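Local coordinates for protein Aac(6')-ib (Escherichia coli, PDB 2BUE) that probably transfers an acetyl group from acetyl-CoA to the 6'-amino group of aminoglycosides such as kanamycin B, conferring resistance to these antibiotics, at residues Y92-A98 with V114-L120; G132-R137 with C166-F172; T150-P156 with A185-T191. The protein carries 2 engineered substitutions. All blocks are in the same frame, centred on the assembly; numbering follows the deposited sequence. Where two conformers were deposited one is given.

Contact 1. Residues Y92-A98 with V114-L120; sequences YAQSYVA and VRGIDQL. With RIO (ribostamycin), chain C.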
loop_
_atom_site.group_PDB
_atom_site.type_symbol
_atom_site.label_atom_id
_atom_site.label_comp_id
_atom_site.label_asym_id
_atom_site.label_seq_id
_atom_site.Cartn_x
_atom_site.Cartn_y
_atom_site.Cartn_z
ATOM N N TYR A 92 3.370 -0.724 7.766
ATOM C CA TYR A 92 3.749 -1.653 6.717
ATOM C C TYR A 92 3.198 -1.100 5.408
ATOM O O TYR A 92 2.085 -0.588 5.380
ATOM C CB TYR A 92 3.143 -3.043 6.978
ATOM C CG TYR A 92 3.246 -3.972 5.787
ATOM C CD1 TYR A 92 4.393 -4.750 5.579
ATOM C CD2 TYR A 92 2.187 -4.082 4.862
ATOM C CE1 TYR A 92 4.485 -5.612 4.464
ATOM C CE2 TYR A 92 2.273 -4.936 3.728
ATOM C CZ TYR A 92 3.442 -5.694 3.554
ATOM O OH TYR A 92 3.560 -6.546 2.482
ATOM N N ALA A 93 3.959 -1.224 4.327
ATOM C CA ALA A 93 3.425 -0.888 3.014
ATOM C C ALA A 93 3.930 -1.899 1.996
ATOM O O ALA A 93 4.891 -2.650 2.258
ATOM C CB ALA A 93 3.811 0.554 2.612
ATOM N N GLN A 94 3.271 -1.938 0.854
ATOM C CA GLN A 94 3.750 -2.785 -0.239
ATOM C C GLN A 94 3.428 -2.104 -1.548
ATOM O O GLN A 94 2.439 -1.348 -1.634
ATOM C CB GLN A 94 3.133 -4.185 -0.178
ATOM C CG GLN A 94 1.596 -4.176 -0.190
ATOM C CD GLN A 94 0.997 -5.569 -0.126
ATOM O OE1 GLN A 94 1.516 -6.468 0.561
ATOM N NE2 GLN A 94 -0.132 -5.744 -0.802
ATOM N N SER A 95 4.294 -2.320 -2.540
ATOM C CA SER A 95 3.998 -1.920 -3.904
ATOM C C SER A 95 3.978 -3.174 -4.784
ATOM O O SER A 95 4.646 -4.177 -4.480
ATOM C CB SER A 95 5.024 -0.912 -4.437
ATOM O OG SER A 95 6.335 -1.461 -4.443
ATOM N N TYR A 96 3.241 -3.128 -5.885
ATOM C CA TYR A 96 3.151 -4.295 -6.749
ATOM C C TYR A 96 3.075 -3.871 -8.205
ATOM O O TYR A 96 2.618 -2.753 -8.521
ATOM C CB TYR A 96 1.982 -5.250 -6.348
ATOM C CG TYR A 96 0.629 -4.569 -6.374
ATOM C CD1 TYR A 96 -0.098 -4.494 -7.575
ATOM C CD2 TYR A 96 0.072 -4.003 -5.206
ATOM C CE1 TYR A 96 -1.336 -3.844 -7.638
ATOM C CE2 TYR A 96 -1.199 -3.343 -5.275
ATOM C CZ TYR A 96 -1.873 -3.274 -6.486
ATOM O OH TYR A 96 -3.094 -2.646 -6.605
ATOM N N VAL A 97 3.557 -4.752 -9.080
ATOM C CA VAL A 97 3.371 -4.554 -10.515
ATOM C C VAL A 97 1.970 -5.057 -10.858
ATOM O O VAL A 97 1.690 -6.253 -10.782
ATOM C CB VAL A 97 4.454 -5.322 -11.335
ATOM C CG1 VAL A 97 4.198 -5.130 -12.854
ATOM C CG2 VAL A 97 5.855 -4.808 -10.943
ATOM N N ALA A 98 1.093 -4.151 -11.286
ATOM C CA ALA A 98 -0.305 -4.526 -11.514
ATOM C C ALA A 98 -0.465 -5.626 -12.601
ATOM O O ALA A 98 -1.207 -6.579 -12.417
ATOM C CB ALA A 98 -1.131 -3.284 -11.861
ATOM N N VAL A 114 2.510 0.368 -14.529
ATOM C CA VAL A 114 1.538 0.666 -13.480
ATOM C C VAL A 114 1.922 -0.071 -12.176
ATOM O O VAL A 114 2.197 -1.281 -12.197
ATOM C CB VAL A 114 0.090 0.315 -13.922
ATOM C CG1 VAL A 114 -0.885 0.578 -12.772
ATOM C CG2 VAL A 114 -0.296 1.140 -15.162
ATOM N N ARG A 115 1.978 0.666 -11.063
ATOM C CA ARG A 115 2.295 0.089 -9.749
ATOM C C ARG A 115 1.129 0.362 -8.818
ATOM O O ARG A 115 0.565 1.453 -8.875
ATOM C CB ARG A 115 3.530 0.731 -9.122
ATOM C CG ARG A 115 4.779 0.607 -9.973
ATOM C CD ARG A 115 5.398 -0.799 -9.831
ATOM N NE ARG A 115 6.524 -0.936 -10.762
ATOM C CZ ARG A 115 6.390 -1.279 -12.041
ATOM N NH1 ARG A 115 5.185 -1.527 -12.563
ATOM N NH2 ARG A 115 7.463 -1.365 -12.814
ATOM N N GLY A 116 0.764 -0.618 -7.992
ATOM C CA GLY A 116 -0.251 -0.349 -6.980
ATOM C C GLY A 116 0.387 -0.346 -5.607
ATOM O O GLY A 116 1.501 -0.856 -5.425
ATOM N N ILE A 117 -0.322 0.208 -4.639
ATOM C CA ILE A 117 0.161 0.245 -3.262
ATOM C C ILE A 117 -0.941 -0.157 -2.275
ATOM O O ILE A 117 -2.149 0.025 -2.552
ATOM C CB ILE A 117 0.714 1.633 -2.889
ATOM C CG1 ILE A 117 -0.365 2.724 -3.073
ATOM C CG2 ILE A 117 1.953 1.968 -3.766
ATOM C CD1 ILE A 117 0.034 4.109 -2.470
ATOM N N ASP A 118 -0.491 -0.657 -1.129
ATOM C CA ASP A 118 -1.376 -0.934 0.032
ATOM C C ASP A 118 -0.547 -0.588 1.252
ATOM O O ASP A 118 0.680 -0.706 1.224
ATOM C CB ASP A 118 -1.749 -2.413 0.098
ATOM C CG ASP A 118 -2.406 -2.917 -1.175
ATOM O OD1 ASP A 118 -3.592 -2.609 -1.396
ATOM O OD2 ASP A 118 -1.719 -3.621 -1.932
ATOM N N GLN A 119 -1.187 -0.130 2.321
ATOM C CA GLN A 119 -0.419 0.214 3.513
ATOM C C GLN A 119 -1.287 0.287 4.761
ATOM O O GLN A 119 -2.524 0.326 4.687
ATOM C CB GLN A 119 0.373 1.529 3.324
ATOM C CG GLN A 119 -0.429 2.793 3.447
ATOM C CD GLN A 119 -1.428 2.967 2.358
ATOM O OE1 GLN A 119 -1.129 2.758 1.172
ATOM N NE2 GLN A 119 -2.634 3.397 2.738
ATOM N N LEU A 120 -0.605 0.231 5.893
ATOM C CA LEU A 120 -1.270 0.291 7.193
ATOM C C LEU A 120 -0.335 0.975 8.196
ATOM O O LEU A 120 0.894 0.872 8.100
ATOM C CB LEU A 120 -1.651 -1.117 7.674
ATOM C CG LEU A 120 -0.485 -2.093 7.938
ATOM C CD1 LEU A 120 -0.009 -1.997 9.397
ATOM C CD2 LEU A 120 -0.874 -3.529 7.586
HETATM O O1 RIO C . -1.193 -8.448 1.534
HETATM C C1 RIO C . -0.183 -9.258 0.914
HETATM C C2 RIO C . -0.875 -10.385 0.137
HETATM O O2 RIO C . -2.175 -9.985 -0.342
HETATM C C3 RIO C . -2.055 -9.460 -1.673
HETATM O O3 RIO C . -2.210 -8.026 -1.670
HETATM C C4 RIO C . -3.261 -7.539 -2.595
HETATM C C5 RIO C . -2.711 -7.323 -4.035
HETATM O O4 RIO C . -2.261 -8.550 -4.582
HETATM C C6 RIO C . -3.717 -6.667 -4.997
HETATM N N1 RIO C . -3.022 -6.351 -6.278
HETATM C C7 RIO C . -4.274 -5.355 -4.381
HETATM C C8 RIO C . -4.909 -5.637 -3.003
HETATM N N2 RIO C . -5.500 -4.370 -2.486
HETATM C C9 RIO C . -3.845 -6.220 -2.009
HETATM O O5 RIO C . -4.599 -6.571 -0.813
HETATM C C10 RIO C . -3.919 -6.260 0.405
HETATM O O6 RIO C . -4.149 -4.926 0.787
HETATM C C11 RIO C . -5.521 -4.603 1.213
HETATM C C12 RIO C . -5.474 -3.147 1.734
HETATM N N3 RIO C . -5.443 -2.198 0.610
HETATM C C13 RIO C . -6.008 -5.576 2.330
HETATM O O7 RIO C . -7.409 -5.306 2.573
HETATM C C14 RIO C . -5.811 -7.044 1.879
HETATM O O8 RIO C . -6.277 -7.999 2.875
HETATM C C15 RIO C . -4.347 -7.300 1.483
HETATM N N4 RIO C . -4.135 -8.661 0.992
HETATM C C16 RIO C . -0.673 -9.937 -2.192
HETATM O O9 RIO C . -0.924 -10.766 -3.315
HETATM C C17 RIO C . -0.145 -10.876 -1.093
HETATM O O10 RIO C . -0.627 -12.216 -1.388
HETATM O O HOH W 1 -3.855 -1.364 -4.423
#

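Contact 2. Residues G132-R137 with C166-F172; sequences GTKLVR and CYEKAGF. With COA (coenzyme A), chain B.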
loop_
_atom_site.group_PDB
_atom_site.type_symbol
_atom_site.label_atom_id
_atom_site.label_comp_id
_atom_site.label_asym_id
_atom_site.label_seq_id
_atom_site.Cartn_x
_atom_site.Cartn_y
_atom_site.Cartn_z
ATOM N N GLY A 132 -0.470 8.734 7.818
ATOM C CA GLY A 132 -0.788 7.893 6.656
ATOM C C GLY A 132 -0.593 8.649 5.343
ATOM O O GLY A 132 -0.031 8.109 4.385
ATOM N N THR A 133 -1.035 9.908 5.301
ATOM C CA THR A 133 -0.796 10.763 4.132
ATOM C C THR A 133 0.723 10.919 3.867
ATOM O O THR A 133 1.173 10.771 2.724
ATOM C CB THR A 133 -1.514 12.138 4.290
ATOM O OG1 THR A 133 -2.926 11.911 4.402
ATOM C CG2 THR A 133 -1.281 13.016 3.075
ATOM N N LYS A 134 1.506 11.183 4.909
ATOM C CA LYS A 134 2.977 11.233 4.767
ATOM C C LYS A 134 3.569 9.934 4.201
ATOM O O LYS A 134 4.417 9.960 3.310
ATOM C CB LYS A 134 3.624 11.544 6.115
ATOM C CG LYS A 134 3.463 12.976 6.498
ATOM C CD LYS A 134 3.913 13.212 7.919
ATOM C CE LYS A 134 3.639 14.647 8.320
ATOM N NZ LYS A 134 4.750 15.518 7.844
ATOM N N LEU A 135 3.107 8.808 4.744
ATOM C CA LEU A 135 3.563 7.497 4.301
ATOM C C LEU A 135 3.239 7.310 2.809
ATOM O O LEU A 135 4.121 6.959 2.002
ATOM C CB LEU A 135 2.914 6.404 5.166
ATOM C CG LEU A 135 3.376 4.956 4.995
ATOM C CD1 LEU A 135 2.826 4.127 6.149
ATOM C CD2 LEU A 135 2.917 4.371 3.640
ATOM N N VAL A 136 1.983 7.567 2.428
ATOM C CA VAL A 136 1.579 7.423 1.031
ATOM C C VAL A 136 2.398 8.352 0.116
ATOM O O VAL A 136 2.925 7.904 -0.903
ATOM C CB VAL A 136 0.065 7.564 0.862
ATOM C CG1 VAL A 136 -0.314 7.469 -0.617
ATOM C CG2 VAL A 136 -0.628 6.422 1.668
ATOM N N ARG A 137 2.576 9.607 0.515
ATOM C CA ARG A 137 3.394 10.534 -0.284
ATOM C C ARG A 137 4.825 9.999 -0.481
ATOM O O ARG A 137 5.386 10.075 -1.575
ATOM C CB ARG A 137 3.394 11.928 0.346
ATOM C CG ARG A 137 2.049 12.632 0.226
ATOM C CD ARG A 137 2.082 14.001 0.867
ATOM N NE ARG A 137 0.819 14.701 0.673
ATOM C CZ ARG A 137 0.404 15.728 1.408
ATOM N NH1 ARG A 137 1.155 16.191 2.398
ATOM N NH2 ARG A 137 -0.767 16.285 1.164
ATOM N N CYS A 166 -7.400 9.752 2.802
ATOM C CA CYS A 166 -5.932 9.787 2.909
ATOM C C CYS A 166 -5.313 9.764 1.497
ATOM O O CYS A 166 -4.444 10.585 1.172
ATOM C CB CYS A 166 -5.448 8.598 3.729
ATOM S SG CYS A 166 -3.662 8.351 3.701
ATOM N N TYR A 167 -5.790 8.841 0.658
ATOM C CA TYR A 167 -5.256 8.724 -0.696
ATOM C C TYR A 167 -5.466 10.001 -1.519
ATOM O O TYR A 167 -4.570 10.439 -2.241
ATOM C CB TYR A 167 -5.839 7.510 -1.423
ATOM C CG TYR A 167 -5.256 6.183 -0.969
ATOM C CD1 TYR A 167 -3.855 5.973 -1.012
ATOM C CD2 TYR A 167 -6.093 5.109 -0.609
ATOM C CE1 TYR A 167 -3.279 4.735 -0.645
ATOM C CE2 TYR A 167 -5.529 3.868 -0.211
ATOM C CZ TYR A 167 -4.108 3.701 -0.239
ATOM O OH TYR A 167 -3.464 2.513 0.123
ATOM N N GLU A 168 -6.653 10.593 -1.392
ATOM C CA GLU A 168 -6.936 11.886 -2.046
ATOM C C GLU A 168 -5.968 12.972 -1.582
ATOM O O GLU A 168 -5.431 13.713 -2.408
ATOM C CB GLU A 168 -8.386 12.307 -1.781
ATOM C CG GLU A 168 -9.395 11.469 -2.551
ATOM C CD GLU A 168 -10.806 12.002 -2.388
ATOM O OE1 GLU A 168 -11.089 12.577 -1.306
ATOM O OE2 GLU A 168 -11.615 11.839 -3.332
ATOM N N LYS A 169 -5.740 13.054 -0.271
ATOM C CA LYS A 169 -4.800 14.038 0.291
ATOM C C LYS A 169 -3.378 13.826 -0.246
ATOM O O LYS A 169 -2.612 14.783 -0.430
ATOM C CB LYS A 169 -4.806 13.984 1.815
ATOM C CG LYS A 169 -6.105 14.496 2.415
ATOM C CD LYS A 169 -5.910 14.968 3.828
ATOM C CE LYS A 169 -5.642 13.829 4.737
ATOM N NZ LYS A 169 -5.070 14.291 6.040
ATOM N N ALA A 170 -3.043 12.571 -0.530
ATOM C CA ALA A 170 -1.739 12.237 -1.116
ATOM C C ALA A 170 -1.664 12.331 -2.653
ATOM O O ALA A 170 -0.648 11.916 -3.247
ATOM C CB ALA A 170 -1.302 10.845 -0.654
ATOM N N GLY A 171 -2.729 12.813 -3.300
ATOM C CA GLY A 171 -2.705 13.132 -4.740
ATOM C C GLY A 171 -3.401 12.127 -5.653
ATOM O O GLY A 171 -3.325 12.237 -6.874
ATOM N N PHE A 172 -4.062 11.124 -5.069
ATOM C CA PHE A 172 -4.790 10.153 -5.870
ATOM C C PHE A 172 -6.171 10.701 -6.226
ATOM O O PHE A 172 -6.731 11.515 -5.486
ATOM C CB PHE A 172 -4.943 8.826 -5.111
ATOM C CG PHE A 172 -3.674 8.021 -5.057
ATOM C CD1 PHE A 172 -3.459 6.996 -5.991
ATOM C CD2 PHE A 172 -2.702 8.290 -4.081
ATOM C CE1 PHE A 172 -2.275 6.251 -5.976
ATOM C CE2 PHE A 172 -1.530 7.551 -4.051
ATOM C CZ PHE A 172 -1.317 6.530 -4.997
HETATM N N1A COA B . -14.313 8.435 7.843
HETATM C C2A COA B . -14.094 9.289 6.844
HETATM N N3A COA B . -13.045 10.098 6.848
HETATM C C4A COA B . -12.182 10.066 7.879
HETATM C C5A COA B . -12.377 9.194 8.936
HETATM C C6A COA B . -13.481 8.357 8.904
HETATM N N6A COA B . -13.692 7.503 9.911
HETATM N N7A COA B . -11.387 9.367 9.811
HETATM C C8A COA B . -10.593 10.319 9.329
HETATM N N9A COA B . -11.083 10.745 8.160
HETATM C C1B COA B . -10.495 11.761 7.295
HETATM C C2B COA B . -9.600 12.602 8.182
HETATM O O2B COA B . -10.354 13.728 8.642
HETATM C C3B COA B . -8.475 12.974 7.220
HETATM O O3B COA B . -8.943 13.975 6.310
HETATM P P3B COA B . -8.757 15.532 6.632
HETATM O O7A COA B . -9.171 16.267 5.249
HETATM O O8A COA B . -7.181 15.777 6.840
HETATM O O9A COA B . -9.581 15.962 7.795
HETATM C C4B COA B . -8.295 11.679 6.412
HETATM O O4B COA B . -9.578 10.996 6.449
HETATM C C5B COA B . -7.182 10.695 6.779
HETATM O O5B COA B . -5.876 11.241 6.557
HETATM P P1A COA B . -4.679 10.786 7.566
HETATM O O1A COA B . -3.340 11.032 6.918
HETATM O O2A COA B . -4.872 11.284 8.951
HETATM O O3A COA B . -4.936 9.213 7.564
HETATM P P2A COA B . -4.201 8.178 8.589
HETATM O O4A COA B . -2.962 8.799 9.096
HETATM O O5A COA B . -5.191 7.584 9.536
HETATM O O6A COA B . -3.793 7.028 7.522
HETATM C CBP COA B . -4.580 4.826 6.856
HETATM C CCP COA B . -4.786 6.347 6.707
HETATM C CDP COA B . -5.670 4.115 6.020
HETATM C CEP COA B . -3.170 4.465 6.320
HETATM C CAP COA B . -4.705 4.432 8.367
HETATM O OAP COA B . -5.885 5.025 8.948
HETATM C C9P COA B . -4.677 2.905 8.598
HETATM O O9P COA B . -3.620 2.283 8.468
HETATM N N8P COA B . -5.855 2.340 8.944
HETATM C C7P COA B . -6.011 0.890 9.204
HETATM C C6P COA B . -5.575 0.049 7.975
HETATM C C5P COA B . -6.165 0.537 6.629
HETATM O O5P COA B . -7.318 0.970 6.545
HETATM N N4P COA B . -5.344 0.439 5.570
HETATM C C3P COA B . -5.774 0.900 4.233
HETATM C C2P COA B . -6.508 -0.172 3.432
HETATM S S1P COA B . -6.890 0.378 1.708
#

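Contact 3. Residues T150-P156 with A185-T191; sequences TKIQTDP and AVYMVQT. With RIO (ribostamycin), chain C.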
loop_
_atom_site.group_PDB
_atom_site.type_symbol
_atom_site.label_atom_id
_atom_site.label_comp_id
_atom_site.label_asym_id
_atom_site.label_seq_id
_atom_site.Cartn_x
_atom_site.Cartn_y
_atom_site.Cartn_z
ATOM N N THR A 150 4.745 4.501 -14.545
ATOM C CA THR A 150 3.936 5.467 -15.315
ATOM C C THR A 150 2.767 6.053 -14.520
ATOM O O THR A 150 2.328 7.187 -14.754
ATOM C CB THR A 150 3.337 4.777 -16.543
ATOM O OG1 THR A 150 2.666 3.568 -16.137
ATOM C CG2 THR A 150 4.462 4.445 -17.558
ATOM N N LYS A 151 2.287 5.261 -13.569
ATOM C CA LYS A 151 1.052 5.605 -12.854
ATOM C C LYS A 151 0.986 4.742 -11.607
ATOM O O LYS A 151 1.431 3.590 -11.650
ATOM C CB LYS A 151 -0.148 5.250 -13.753
ATOM C CG LYS A 151 -1.504 5.582 -13.120
ATOM C CD LYS A 151 -2.606 5.455 -14.174
ATOM C CE LYS A 151 -2.931 4.005 -14.488
ATOM N NZ LYS A 151 -3.893 3.870 -15.673
ATOM N N ILE A 152 0.503 5.314 -10.504
ATOM C CA ILE A 152 0.291 4.506 -9.305
ATOM C C ILE A 152 -1.200 4.368 -9.102
ATOM O O ILE A 152 -1.955 5.297 -9.381
ATOM C CB ILE A 152 0.984 5.099 -8.075
ATOM C CG1 ILE A 152 2.464 5.381 -8.398
ATOM C CG2 ILE A 152 0.863 4.157 -6.870
ATOM C CD1 ILE A 152 3.142 6.262 -7.386
ATOM N N GLN A 153 -1.609 3.171 -8.672
ATOM C CA GLN A 153 -3.029 2.903 -8.385
ATOM C C GLN A 153 -3.188 2.451 -6.952
ATOM O O GLN A 153 -2.229 1.964 -6.306
ATOM C CB GLN A 153 -3.607 1.835 -9.323
ATOM C CG GLN A 153 -2.984 0.444 -9.060
ATOM C CD GLN A 153 -3.554 -0.645 -9.956
ATOM O OE1 GLN A 153 -3.799 -0.437 -11.155
ATOM N NE2 GLN A 153 -3.723 -1.831 -9.387
ATOM N N THR A 154 -4.404 2.590 -6.436
ATOM C CA THR A 154 -4.753 1.916 -5.180
ATOM C C THR A 154 -6.251 1.579 -5.236
ATOM O O THR A 154 -6.953 2.116 -6.089
ATOM C CB THR A 154 -4.388 2.740 -3.941
ATOM O OG1 THR A 154 -4.467 1.907 -2.758
ATOM C CG2 THR A 154 -5.273 3.969 -3.820
ATOM N N ASP A 155 -6.694 0.702 -4.343
ATOM C CA ASP A 155 -8.019 0.086 -4.481
ATOM C C ASP A 155 -8.708 -0.124 -3.118
ATOM O O ASP A 155 -9.077 -1.260 -2.784
ATOM C CB ASP A 155 -7.925 -1.220 -5.282
ATOM C CG ASP A 155 -7.177 -2.340 -4.523
ATOM O OD1 ASP A 155 -6.313 -2.012 -3.674
ATOM O OD2 ASP A 155 -7.503 -3.526 -4.753
ATOM N N PRO A 156 -8.894 0.968 -2.346
ATOM C CA PRO A 156 -9.538 0.826 -1.042
ATOM C C PRO A 156 -10.960 0.280 -1.173
ATOM O O PRO A 156 -11.613 0.477 -2.192
ATOM C CB PRO A 156 -9.581 2.263 -0.496
ATOM C CG PRO A 156 -9.526 3.160 -1.766
ATOM C CD PRO A 156 -8.578 2.375 -2.673
ATOM N N ALA A 185 -14.083 -2.387 -5.394
ATOM C CA ALA A 185 -13.128 -1.466 -4.827
ATOM C C ALA A 185 -13.238 -0.130 -5.533
ATOM O O ALA A 185 -13.692 -0.059 -6.682
ATOM C CB ALA A 185 -11.686 -2.015 -4.969
ATOM N N VAL A 186 -12.828 0.921 -4.835
ATOM C CA VAL A 186 -12.781 2.244 -5.446
ATOM C C VAL A 186 -11.398 2.376 -6.086
ATOM O O VAL A 186 -10.407 2.509 -5.376
ATOM C CB VAL A 186 -13.048 3.355 -4.428
ATOM C CG1 VAL A 186 -12.930 4.735 -5.081
ATOM C CG2 VAL A 186 -14.467 3.164 -3.821
ATOM N N TYR A 187 -11.359 2.325 -7.418
ATOM C CA TYR A 187 -10.093 2.417 -8.146
ATOM C C TYR A 187 -9.628 3.877 -8.138
ATOM O O TYR A 187 -10.358 4.788 -8.555
ATOM C CB TYR A 187 -10.301 1.940 -9.568
ATOM C CG TYR A 187 -9.006 1.766 -10.290
ATOM C CD1 TYR A 187 -8.059 0.815 -9.853
ATOM C CD2 TYR A 187 -8.717 2.542 -11.405
ATOM C CE1 TYR A 187 -6.838 0.643 -10.545
ATOM C CE2 TYR A 187 -7.491 2.391 -12.097
ATOM C CZ TYR A 187 -6.564 1.457 -11.648
ATOM O OH TYR A 187 -5.365 1.353 -12.321
ATOM N N MET A 188 -8.407 4.101 -7.647
ATOM C CA MET A 188 -7.847 5.451 -7.542
ATOM C C MET A 188 -6.475 5.479 -8.199
ATOM O O MET A 188 -5.724 4.525 -8.079
ATOM C CB MET A 188 -7.690 5.841 -6.070
ATOM C CG MET A 188 -9.043 5.806 -5.310
ATOM S SD MET A 188 -8.868 6.333 -3.608
ATOM C CE MET A 188 -8.564 8.084 -3.766
ATOM N N VAL A 189 -6.144 6.591 -8.846
ATOM C CA VAL A 189 -4.856 6.679 -9.549
ATOM C C VAL A 189 -4.185 8.037 -9.370
ATOM O O VAL A 189 -4.836 9.065 -9.097
ATOM C CB VAL A 189 -4.986 6.338 -11.077
ATOM C CG1 VAL A 189 -5.631 4.979 -11.328
ATOM C CG2 VAL A 189 -5.686 7.457 -11.854
ATOM N N GLN A 190 -2.866 8.031 -9.561
ATOM C CA GLN A 190 -2.055 9.237 -9.629
ATOM C C GLN A 190 -1.040 9.007 -10.759
ATOM O O GLN A 190 -0.229 8.096 -10.674
ATOM C CB GLN A 190 -1.330 9.449 -8.305
ATOM C CG GLN A 190 -0.599 10.757 -8.237
ATOM C CD GLN A 190 -0.033 11.087 -6.872
ATOM O OE1 GLN A 190 -0.305 10.416 -5.839
ATOM N NE2 GLN A 190 0.736 12.160 -6.838
ATOM N N THR A 191 -1.105 9.802 -11.829
ATOM C CA THR A 191 -0.199 9.624 -12.975
ATOM C C THR A 191 1.124 10.347 -12.731
ATOM O O THR A 191 1.200 11.268 -11.924
ATOM C CB THR A 191 -0.799 10.209 -14.279
ATOM O OG1 THR A 191 -0.950 11.630 -14.126
ATOM C CG2 THR A 191 -2.174 9.540 -14.600
HETATM O O1 RIO C . -1.193 -8.448 1.534
HETATM C C1 RIO C . -0.183 -9.258 0.914
HETATM C C2 RIO C . -0.875 -10.385 0.137
HETATM O O2 RIO C . -2.175 -9.985 -0.342
HETATM C C3 RIO C . -2.055 -9.460 -1.673
HETATM O O3 RIO C . -2.210 -8.026 -1.670
HETATM C C4 RIO C . -3.261 -7.539 -2.595
HETATM C C5 RIO C . -2.711 -7.323 -4.035
HETATM O O4 RIO C . -2.261 -8.550 -4.582
HETATM C C6 RIO C . -3.717 -6.667 -4.997
HETATM N N1 RIO C . -3.022 -6.351 -6.278
HETATM C C7 RIO C . -4.274 -5.355 -4.381
HETATM C C8 RIO C . -4.909 -5.637 -3.003
HETATM N N2 RIO C . -5.500 -4.370 -2.486
HETATM C C9 RIO C . -3.845 -6.220 -2.009
HETATM O O5 RIO C . -4.599 -6.571 -0.813
HETATM C C10 RIO C . -3.919 -6.260 0.405
HETATM O O6 RIO C . -4.149 -4.926 0.787
HETATM C C11 RIO C . -5.521 -4.603 1.213
HETATM C C12 RIO C . -5.474 -3.147 1.734
HETATM N N3 RIO C . -5.443 -2.198 0.610
HETATM C C13 RIO C . -6.008 -5.576 2.330
HETATM O O7 RIO C . -7.409 -5.306 2.573
HETATM C C14 RIO C . -5.811 -7.044 1.879
HETATM O O8 RIO C . -6.277 -7.999 2.875
HETATM C C15 RIO C . -4.347 -7.300 1.483
HETATM N N4 RIO C . -4.135 -8.661 0.992
HETATM C C16 RIO C . -0.673 -9.937 -2.192
HETATM O O9 RIO C . -0.924 -10.766 -3.315
HETATM C C17 RIO C . -0.145 -10.876 -1.093
HETATM O O10 RIO C . -0.627 -12.216 -1.388
HETATM O O HOH W 2 -4.688 1.134 -15.158
#

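Contact 1. Residues Y92-A98 with V114-L120
The amide of Gln94 and the carboxylate of Asp118 meet across two antiparallel strands, NE2 donating to OD2 at 2.9 Å with an N-H...O angle of 160°. The two planes are turned 71° apart: OD2 lies close to the amide plane, while NE2 meets OD2 from above the carboxylate plane. Both ends of the amide are used, since NE2 also donates to O3 of ribostamycin and OE1 accepts the hydroxyl of Tyr92, in the carbonyl plane and on a lone pair, at 2.8 Å from Tyr92 OH. Asp118 OD1 accepts from ribostamycin N2 and N3, each 2.8 Å away, so the carboxylate divides its oxygens between glutamine and antibiotic. Tyr96 is sandwiched: its CG sits between the backbone N and the carbonyl carbon (chi1 58°), which lays the ring over Gly116. Gly116 CA lies over one face, 3.6 Å from the ring centroid, and ribostamycin N1 over the other, 3.3 Å from Tyr96 CZ. The Tyr96 hydroxyl bonds Gln153 NE2 and a water that also lies 2.9 Å from Ile117 O. Backbone pairs Tyr92-Leu120, Gln94-Asp118 and Tyr96-Gly116 each exchange two N-H...O bonds. Val114 O takes Ala98 N and Arg115 NH1 from opposite faces of its plane, and Arg115 NH1 also bonds Pro112 O. This antiparallel pair belongs to the central sheet of the GNAT fold, and Gln94, Tyr96 and Asp118 line its aminoglycoside pocket.

Contact 2. Residues G132-R137 with C166-F172
Cys166 SG lies against the first turn of helix 131-144, 3.4 Å from Thr133 N, with Cys166 CB also touching CCP of coenzyme A. Tyr167 turns a ring edge to one methyl of Val136, Tyr167 CD1 lying 3.9 Å from Val136 CG1. Lys169 crosses Thr133 at about a right angle, its CE 3.3 Å from Thr133 OG1. A bend at chi3 (-70°) carries Lys169 NZ to the phosphate oxygen O8A of coenzyme A, 2.7 Å away, while Thr133 OG1 and N both donate to pyrophosphate oxygen O1A. In one of the two conformers modelled for Arg137, NH2 donates to Lys169 O at 2.9 Å, standing above the carbonyl plane. Ala170 CB packs on Val136 CG1 at 3.5 Å. Gly171, with positive phi, is the C-prime residue of a Schellman motif, and the turn brings Phe172 CE2 against that same methyl. Helix 131-144 thus meets the C-terminal end of helix 161-169, with Tyr167 and Phe172 lying on strands 114-121, 151-154 and 183-191.

Contact 3. Residues T150-P156 with A185-T191
Tyr187 OH donates to Gln153 OE1 at 2.6 Å and accepts from a water 2.9 Å away, which in turn accepts from Lys151 NZ. The carbonyl oxygen sits at the edge of the tyrosine ring, near its plane, but the hydroxyl comes from above the amide plane; ring and amide are 87° apart. Tyr187 CG is anti to the backbone N (chi1 -169°), which swings the phenol back across the neighbouring strand. With NE2 also engaged, by Tyr96 OH, the Gln153 amide is fixed in rotation. Along the strands, pairs Ile152-Gln190 and Thr154-Met188 each exchange two backbone bonds, and beyond the paired residues Val186 N donates to Pro156 O at 2.9 Å. Lys151 CD lies on Val189 CB, 4.0 Å apart. On the other face Thr154 CG2 runs beside Met188 CB, and Met188 SD meets Pro156 CG at 3.7 Å. Asp155, just past the strand, accepts ribostamycin N2 on OD1 at 2.8 Å. Strand 151-154 runs between 114-121 and 183-191 in the sheet; helices 131-144 and 161-169 pack on the face bearing Ile152, Thr154 and Met188, and Trp106 touches Gln153 on the other.

How the contacts relate
Contacts 1 and 3, with centres about 10 Å apart, are parts of one sheet: strands 114-121 and 151-154 are neighbours, joined by a probable hydrogen bond from Gln153 N to Arg115 O, 2.8 Å. Both reach ribostamycin, and Asp118 and Asp155 converge on its N2 from the two sides of that seam. Contact 2 lies about 13 Å from contact 1 and 11 Å from contact 3, centre to centre, and holds the coenzyme phosphates. Tyr167 links it to both: its OH is 2.6 Å from Gln119 OE1 and 3.1 Å from Thr154 OG1, probable hydrogen bonds. Gln119 O also bonds the pantetheine arm, so strand 114-121 borders both the antibiotic and coenzyme sites.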